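Local coordinates for protein Afp (Microbacterium arborescens, PDB 2YJK) that takes up iron as a twelve-subunit Dps protein of the ferritin fold, probably binding it in the ferric state, at residues Pro27-Met32 against Asp70-Arg75; Ala34-Gly39 against His64-Ala69. All blocks are in the same frame, centred on the assembly; numbering follows the deposited sequence.

Contact 1 (Pro27-Met32 against Asp70-Arg75); sequences PVVHKM and DTAAER. With OFE (Iron(II) oxide), chain P.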
ATOM      1  N   PRO C  27      23.185  -0.284  29.991  1.00 30.99           N
ATOM      2  CA  PRO C  27      22.263  -1.162  30.764  1.00 30.99           C
ATOM      3  C   PRO C  27      20.897  -1.183  30.086  1.00 30.04           C
ATOM      4  O   PRO C  27      20.173  -2.183  30.112  1.00 31.13           O
ATOM      5  CB  PRO C  27      22.149  -0.436  32.139  1.00 31.93           C
ATOM      6  CG  PRO C  27      23.503   0.365  32.248  1.00 33.34           C
ATOM      7  CD  PRO C  27      23.689   0.838  30.815  1.00 31.61           C
ATOM      8  N   VAL C  28      20.556  -0.098  29.419  1.00 29.64           N
ATOM      9  CA  VAL C  28      19.337  -0.096  28.599  1.00 27.76           C
ATOM     10  C   VAL C  28      19.374  -1.092  27.438  1.00 28.09           C
ATOM     11  O   VAL C  28      18.412  -1.860  27.225  1.00 29.18           O
ATOM     12  CB  VAL C  28      19.018   1.343  28.137  1.00 27.08           C
ATOM     13  CG1 VAL C  28      17.762   1.381  27.258  1.00 26.05           C
ATOM     14  CG2 VAL C  28      18.820   2.257  29.370  1.00 27.78           C
ATOM     15  N   VAL C  29      20.451  -1.085  26.657  1.00 27.28           N
ATOM     16  CA  VAL C  29      20.583  -2.015  25.569  1.00 25.69           C
ATOM     17  C   VAL C  29      20.421  -3.449  26.115  1.00 26.30           C
ATOM     18  O   VAL C  29      19.687  -4.269  25.504  1.00 25.38           O
ATOM     19  CB  VAL C  29      21.961  -1.904  24.823  1.00 26.02           C
ATOM     20  CG1 VAL C  29      22.102  -3.051  23.820  1.00 22.53           C
ATOM     21  CG2 VAL C  29      22.067  -0.547  24.072  1.00 22.67           C
ATOM     22  N   HIS C  30      21.098  -3.758  27.225  1.00 24.88           N
ATOM     23  CA  HIS C  30      21.069  -5.152  27.721  1.00 27.67           C
ATOM     24  C   HIS C  30      19.676  -5.578  28.221  1.00 26.92           C
ATOM     25  O   HIS C  30      19.242  -6.703  27.960  1.00 27.83           O
ATOM     26  CB  HIS C  30      22.068  -5.399  28.873  1.00 25.80           C
ATOM     27  CG  HIS C  30      23.506  -5.407  28.466  1.00 30.93           C
ATOM     28  ND1 HIS C  30      24.509  -4.954  29.305  1.00 37.82           N
ATOM     29  CD2 HIS C  30      24.122  -5.809  27.330  1.00 32.53           C
ATOM     30  CE1 HIS C  30      25.684  -5.113  28.710  1.00 37.69           C
ATOM     31  NE2 HIS C  30      25.472  -5.604  27.502  1.00 37.79           N
ATOM     32  N   LYS C  31      18.997  -4.699  28.952  1.00 26.62           N
ATOM     33  CA  LYS C  31      17.658  -5.054  29.463  1.00 27.32           C
ATOM     34  C   LYS C  31      16.595  -5.091  28.372  1.00 27.65           C
ATOM     35  O   LYS C  31      15.704  -5.924  28.405  1.00 29.20           O
ATOM     36  CB  LYS C  31      17.247  -4.106  30.581  1.00 25.09           C
ATOM     37  CG  LYS C  31      18.175  -4.292  31.835  1.00 29.03           C
ATOM     38  CD  LYS C  31      17.576  -3.668  33.016  1.00 32.16           C
ATOM     39  CE  LYS C  31      18.218  -4.256  34.360  1.00 38.28           C
ATOM     40  NZ  LYS C  31      19.659  -3.950  34.388  1.00 37.09           N
ATOM     41  N   MET C  32      16.692  -4.192  27.410  1.00 27.21           N
ATOM     42  CA  MET C  32      15.776  -4.227  26.276  1.00 26.75           C
ATOM     43  C   MET C  32      15.965  -5.458  25.401  1.00 27.35           C
ATOM     44  O   MET C  32      15.012  -5.999  24.914  1.00 26.08           O
ATOM     45  CB  MET C  32      15.965  -3.003  25.466  1.00 26.48           C
ATOM     46  CG  MET C  32      15.321  -1.720  26.115  1.00 31.72           C
ATOM     47  SD  MET C  32      13.568  -1.920  26.636  1.00 38.58           S
ATOM     48  CE  MET C  32      13.802  -1.771  28.349  1.00 36.93           C
ATOM     49  N   ASP C  70      17.894  -1.322  19.685  1.00 25.25           N
ATOM     50  CA  ASP C  70      18.614  -0.762  18.511  1.00 27.93           C
ATOM     51  C   ASP C  70      18.883   0.709  18.545  1.00 26.41           C
ATOM     52  O   ASP C  70      19.946   1.116  18.135  1.00 26.51           O
ATOM     53  CB  ASP C  70      17.859  -0.899  17.217  1.00 27.44           C
ATOM     54  CG  ASP C  70      18.190  -2.142  16.543  1.00 40.47           C
ATOM     55  OD1 ASP C  70      17.522  -3.097  17.068  1.00 42.79           O
ATOM     56  OD2 ASP C  70      19.109  -2.164  15.576  1.00 41.96           O
ATOM     57  N   THR C  71      17.889   1.494  18.945  1.00 25.67           N
ATOM     58  CA  THR C  71      18.088   2.949  19.050  1.00 27.43           C
ATOM     59  C   THR C  71      19.151   3.283  20.127  1.00 26.78           C
ATOM     60  O   THR C  71      19.920   4.230  19.969  1.00 26.62           O
ATOM     61  CB  THR C  71      16.774   3.621  19.450  1.00 29.45           C
ATOM     62  OG1 THR C  71      15.763   3.227  18.510  1.00 31.27           O
ATOM     63  CG2 THR C  71      16.904   5.136  19.350  1.00 30.36           C
ATOM     64  N   ALA C  72      19.142   2.548  21.234  1.00 23.96           N
ATOM     65  CA  ALA C  72      20.077   2.861  22.308  1.00 23.68           C
ATOM     66  C   ALA C  72      21.462   2.434  21.816  1.00 24.43           C
ATOM     67  O   ALA C  72      22.438   3.193  21.923  1.00 25.44           O
ATOM     68  CB  ALA C  72      19.683   2.161  23.643  1.00 23.13           C
ATOM     69  N   ALA C  73      21.539   1.243  21.199  1.00 23.42           N
ATOM     70  CA  ALA C  73      22.843   0.699  20.766  1.00 24.36           C
ATOM     71  C   ALA C  73      23.463   1.626  19.748  1.00 25.54           C
ATOM     72  O   ALA C  73      24.680   1.922  19.770  1.00 26.14           O
ATOM     73  CB  ALA C  73      22.668  -0.748  20.185  1.00 21.47           C
ATOM     74  N   GLU C  74      22.632   2.123  18.848  1.00 25.31           N
ATOM     75  CA  GLU C  74      23.198   2.820  17.710  1.00 26.96           C
ATOM     76  C   GLU C  74      23.576   4.212  18.104  1.00 25.90           C
ATOM     77  O   GLU C  74      24.460   4.816  17.511  1.00 26.69           O
ATOM     78  CB  GLU C  74      22.234   2.779  16.507  1.00 26.50           C
ATOM     79  CG  GLU C  74      22.123   1.287  16.026  1.00 31.83           C
ATOM     80  CD  GLU C  74      21.400   1.108  14.693  1.00 39.00           C
ATOM     81  OE1 GLU C  74      20.723   2.063  14.197  1.00 38.81           O
ATOM     82  OE2 GLU C  74      21.522  -0.009  14.122  1.00 43.40           O
ATOM     83  N   ARG C  75      22.864   4.739  19.066  1.00 25.26           N
ATOM     84  CA  ARG C  75      23.293   5.991  19.682  1.00 27.54           C
ATOM     85  C   ARG C  75      24.701   5.824  20.313  1.00 28.48           C
ATOM     86  O   ARG C  75      25.560   6.715  20.125  1.00 29.76           O
ATOM     87  CB  ARG C  75      22.257   6.479  20.737  1.00 27.92           C
ATOM     88  CG  ARG C  75      22.689   7.765  21.497  1.00 28.65           C
ATOM     89  CD  ARG C  75      22.645   8.917  20.520  1.00 27.10           C
ATOM     90  NE  ARG C  75      23.299  10.072  21.061  1.00 33.21           N
ATOM     91  CZ  ARG C  75      23.723  11.106  20.344  1.00 35.08           C
ATOM     92  NH1 ARG C  75      23.566  11.147  18.983  1.00 31.04           N
ATOM     93  NH2 ARG C  75      24.324  12.075  20.998  1.00 30.02           N
TER
HETATM   94 FE   OFE P1159      19.810  -1.101  13.342  1.00 41.44          FE
HETATM   95  O   OFE P1159      18.082  -2.338  12.937  0.50 15.89           O
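Val-29 reaches across to the backbone between Ala-72 and Ala-73, and its CG2 does nearly all the touching. That methyl sits 3.4 Å from Ala-73 N. It also touches both alanine methyls, at 3.6 Å from Ala-72 CB and 3.9 Å from Ala-73 CB. With CG1 anti to the backbone N (chi1 172°), CG2 lies anti to the carbonyl carbon, which puts it against the partner helix. Val-28 adds a looser touch from its CG1, 4.2 Å from Ala-72 CB. Small alanines on one side and branched valines on the other let the helix axes come within 8.6 Å at 149°, the near-antiparallel pairing of the first two long helices of the ferritin four-helix bundle. Helices 105-130 and 135-156 complete the bundle, Leu-123 meeting Val-28 and Ile-144 meeting Ala-72. Trp-44 of a second subunit also packs on Val-29, Ala-73 and Glu-74, and so draws the contact into a subunit interface.

Asp-70 and Glu-74, one turn apart, point away from the valines and hold the iron of the bound iron oxide. Glu-74 OE2 stands 2.2 Å from it at the end of an extended chain, while Asp-70 OD2 is at 2.6 Å; His-43 of the second subunit supplies the third protein ligand. Behind this first shell, Lys-40 of that subunit makes a salt bridge to Asp-70 OD1, and its Trp-44 hydrogen-bonds to OD2 through NE1. Without the Asp-70 carboxylate, as with an alanine here, the iron would probably be short of a ligand, and Lys-40 and Trp-44 of the second subunit would lose this salt bridge and this hydrogen bond.

Contact 2 (Ala34-Gly39 against His64-Ala69); sequences ALVVNG and HAQDYA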
ATOM      1  N   ALA C  34      17.326  -8.359  26.452  1.00 28.81           N
ATOM      2  CA  ALA C  34      16.819  -9.459  27.325  1.00 29.19           C
ATOM      3  C   ALA C  34      15.266  -9.586  27.265  1.00 29.44           C
ATOM      4  O   ALA C  34      14.739 -10.697  27.171  1.00 29.16           O
ATOM      5  CB  ALA C  34      17.257  -9.264  28.795  1.00 27.96           C
ATOM      6  N   LEU C  35      14.568  -8.432  27.260  1.00 28.94           N
ATOM      7  CA  LEU C  35      13.130  -8.369  27.135  1.00 28.82           C
ATOM      8  C   LEU C  35      12.614  -8.901  25.790  1.00 28.11           C
ATOM      9  O   LEU C  35      11.554  -9.540  25.762  1.00 27.26           O
ATOM     10  CB  LEU C  35      12.662  -6.946  27.377  1.00 29.36           C
ATOM     11  CG  LEU C  35      11.150  -6.778  27.533  1.00 32.14           C
ATOM     12  CD1 LEU C  35      10.710  -7.537  28.757  1.00 34.45           C
ATOM     13  CD2 LEU C  35      10.590  -5.269  27.462  1.00 28.91           C
ATOM     14  N   VAL C  36      13.392  -8.734  24.699  1.00 27.22           N
ATOM     15  CA  VAL C  36      13.054  -9.391  23.427  1.00 25.88           C
ATOM     16  C   VAL C  36      12.995 -10.949  23.635  1.00 27.60           C
ATOM     17  O   VAL C  36      12.007 -11.624  23.247  1.00 25.94           O
ATOM     18  CB  VAL C  36      14.087  -9.056  22.298  1.00 26.77           C
ATOM     19  CG1 VAL C  36      13.908 -10.019  21.131  1.00 27.09           C
ATOM     20  CG2 VAL C  36      13.898  -7.574  21.793  1.00 22.24           C
ATOM     21  N   VAL C  37      14.046 -11.499  24.255  1.00 25.79           N
ATOM     22  CA  VAL C  37      14.156 -12.937  24.383  1.00 26.73           C
ATOM     23  C   VAL C  37      13.165 -13.510  25.425  1.00 27.13           C
ATOM     24  O   VAL C  37      12.424 -14.470  25.144  1.00 25.73           O
ATOM     25  CB  VAL C  37      15.612 -13.375  24.731  1.00 27.14           C
ATOM     26  CG1 VAL C  37      15.619 -14.874  25.089  1.00 26.99           C
ATOM     27  CG2 VAL C  37      16.568 -13.056  23.527  1.00 27.11           C
ATOM     28  N   ASN C  38      13.153 -12.911  26.616  1.00 27.13           N
ATOM     29  CA  ASN C  38      12.233 -13.352  27.657  1.00 27.20           C
ATOM     30  C   ASN C  38      10.751 -13.054  27.342  1.00 27.03           C
ATOM     31  O   ASN C  38       9.866 -13.735  27.863  1.00 27.16           O
ATOM     32  CB  ASN C  38      12.675 -12.768  29.022  1.00 27.79           C
ATOM     33  CG  ASN C  38      14.045 -13.256  29.415  1.00 30.74           C
ATOM     34  OD1 ASN C  38      14.358 -14.427  29.178  1.00 31.78           O
ATOM     35  ND2 ASN C  38      14.897 -12.362  29.997  1.00 30.07           N
ATOM     36  N   GLY C  39      10.487 -12.036  26.509  1.00 25.43           N
ATOM     37  CA  GLY C  39       9.169 -11.713  26.118  1.00 23.19           C
ATOM     38  C   GLY C  39       8.703 -12.772  25.120  1.00 25.40           C
ATOM     39  O   GLY C  39       7.512 -13.159  25.103  1.00 23.58           O
ATOM     40  N   HIS C  64       8.614  -3.603  20.222  1.00 25.03           N
ATOM     41  CA  HIS C  64       9.097  -2.366  20.868  1.00 24.61           C
ATOM     42  C   HIS C  64      10.467  -2.520  21.529  1.00 25.55           C
ATOM     43  O   HIS C  64      11.374  -1.701  21.273  1.00 25.46           O
ATOM     44  CB  HIS C  64       8.091  -1.842  21.883  1.00 26.61           C
ATOM     45  CG  HIS C  64       6.790  -1.405  21.251  1.00 32.51           C
ATOM     46  ND1 HIS C  64       5.608  -1.286  21.957  1.00 38.05           N
ATOM     47  CD2 HIS C  64       6.480  -1.138  19.960  1.00 36.45           C
ATOM     48  CE1 HIS C  64       4.638  -0.922  21.136  1.00 39.18           C
ATOM     49  NE2 HIS C  64       5.141  -0.827  19.919  1.00 42.02           N
ATOM     50  N   ALA C  65      10.644  -3.554  22.382  1.00 24.71           N
ATOM     51  CA  ALA C  65      11.929  -3.719  23.058  1.00 24.95           C
ATOM     52  C   ALA C  65      13.082  -3.803  22.014  1.00 25.75           C
ATOM     53  O   ALA C  65      14.124  -3.127  22.157  1.00 25.75           O
ATOM     54  CB  ALA C  65      11.911  -5.003  24.020  1.00 25.06           C
ATOM     55  N   GLN C  66      12.888  -4.608  20.977  1.00 22.70           N
ATOM     56  CA  GLN C  66      13.885  -4.704  19.929  1.00 25.15           C
ATOM     57  C   GLN C  66      14.203  -3.339  19.305  1.00 26.02           C
ATOM     58  O   GLN C  66      15.346  -3.051  19.120  1.00 25.89           O
ATOM     59  CB  GLN C  66      13.521  -5.710  18.803  1.00 24.79           C
ATOM     60  CG  GLN C  66      14.706  -5.955  17.829  1.00 27.49           C
ATOM     61  CD  GLN C  66      15.923  -6.614  18.556  1.00 31.20           C
ATOM     62  OE1 GLN C  66      16.915  -5.942  18.945  1.00 34.19           O
ATOM     63  NE2 GLN C  66      15.812  -7.908  18.803  1.00 28.46           N
ATOM     64  N   ASP C  67      13.202  -2.511  19.010  1.00 26.87           N
ATOM     65  CA  ASP C  67      13.463  -1.189  18.455  1.00 28.90           C
ATOM     66  C   ASP C  67      14.230  -0.356  19.447  1.00 27.57           C
ATOM     67  O   ASP C  67      15.214   0.280  19.083  1.00 27.80           O
ATOM     68  CB  ASP C  67      12.189  -0.460  18.036  1.00 30.93           C
ATOM     69  CG  ASP C  67      11.587  -1.033  16.743  1.00 42.13           C
ATOM     70  OD1 ASP C  67      12.352  -1.468  15.805  1.00 48.64           O
ATOM     71  OD2 ASP C  67      10.313  -1.068  16.648  1.00 53.47           O
ATOM     72  N   TYR C  68      13.833  -0.406  20.697  1.00 26.18           N
ATOM     73  CA  TYR C  68      14.510   0.398  21.735  1.00 26.76           C
ATOM     74  C   TYR C  68      15.938  -0.018  21.934  1.00 26.32           C
ATOM     75  O   TYR C  68      16.803   0.837  22.063  1.00 26.78           O
ATOM     76  CB  TYR C  68      13.748   0.362  23.063  1.00 24.88           C
ATOM     77  CG  TYR C  68      12.335   0.877  22.968  1.00 28.55           C
ATOM     78  CD1 TYR C  68      11.976   1.894  22.021  1.00 31.16           C
ATOM     79  CD2 TYR C  68      11.340   0.348  23.791  1.00 32.71           C
ATOM     80  CE1 TYR C  68      10.673   2.344  21.939  1.00 35.32           C
ATOM     81  CE2 TYR C  68      10.012   0.810  23.703  1.00 33.79           C
ATOM     82  CZ  TYR C  68       9.706   1.792  22.813  1.00 34.35           C
ATOM     83  OH  TYR C  68       8.403   2.175  22.748  1.00 38.74           O
ATOM     84  N   ALA C  69      16.202  -1.327  21.891  1.00 26.09           N
ATOM     85  CA  ALA C  69      17.583  -1.833  22.049  1.00 26.61           C
ATOM     86  C   ALA C  69      18.432  -1.262  20.902  1.00 26.14           C
ATOM     87  O   ALA C  69      19.534  -0.712  21.127  1.00 25.32           O
ATOM     88  CB  ALA C  69      17.620  -3.403  22.060  1.00 24.76           C
TER
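In the antiparallel pair of helices 15-45 and 51-78, part of the ferritin four-helix bundle, Val-36 and Leu-35 close on Ala-65 and Gln-66. The segment axes approach to 8.5 Å at 161°, and Ala-65 stands opposite Val-36 at the nearest backbone pair. The methyl of Ala-65 meets both neighbours: Leu-35 brings CD2 to 3.7 Å from Ala-65 CB, and Val-36 CG2 lies 3.9 Å from the same carbon. Leu-35 swings its CG anti to the backbone N (chi1 -169°), which carries the branch over this alanine and on to Val-61 of the same partner helix.

Val-36 CG2 goes deeper, in between Ala-65 and Gln-66, and presses on the backbone at 3.2 Å from Gln-66 N. Gln-66 then bends at chi2 (63°), bringing its amide back over the valine. The polar end has its own partner: OE1 accepts a hydrogen bond from Gln-33 NE2, while Lys-40 of a second subunit packs against the same side chain. Both methyls of Val-36 lie near the amide nitrogen, NE2 being 3.6 Å from CG2 and 3.7 Å from CG1.

Contacts 1 and 2 are successive portions of one helix-helix interface, their centres about 9 Å apart, with contact 2 nested inside the loop that contact 1 closes. Met-32 joins them: its O lies 3.4 Å from Ala-65 CB and its CB 3.8 Å from Ala-69 CB. The iron belongs directly to contact 1, through Asp-70 and Glu-74. Contact 2 stands one step back, the nearest atoms of the Gln-66 and Asp-70 side chains being about 3 Å apart, and that Gln-66 side chain about 7 Å from the iron oxide at its closest. Both contacts also touch the second subunit, whose Lys-40 reaches a residue of each.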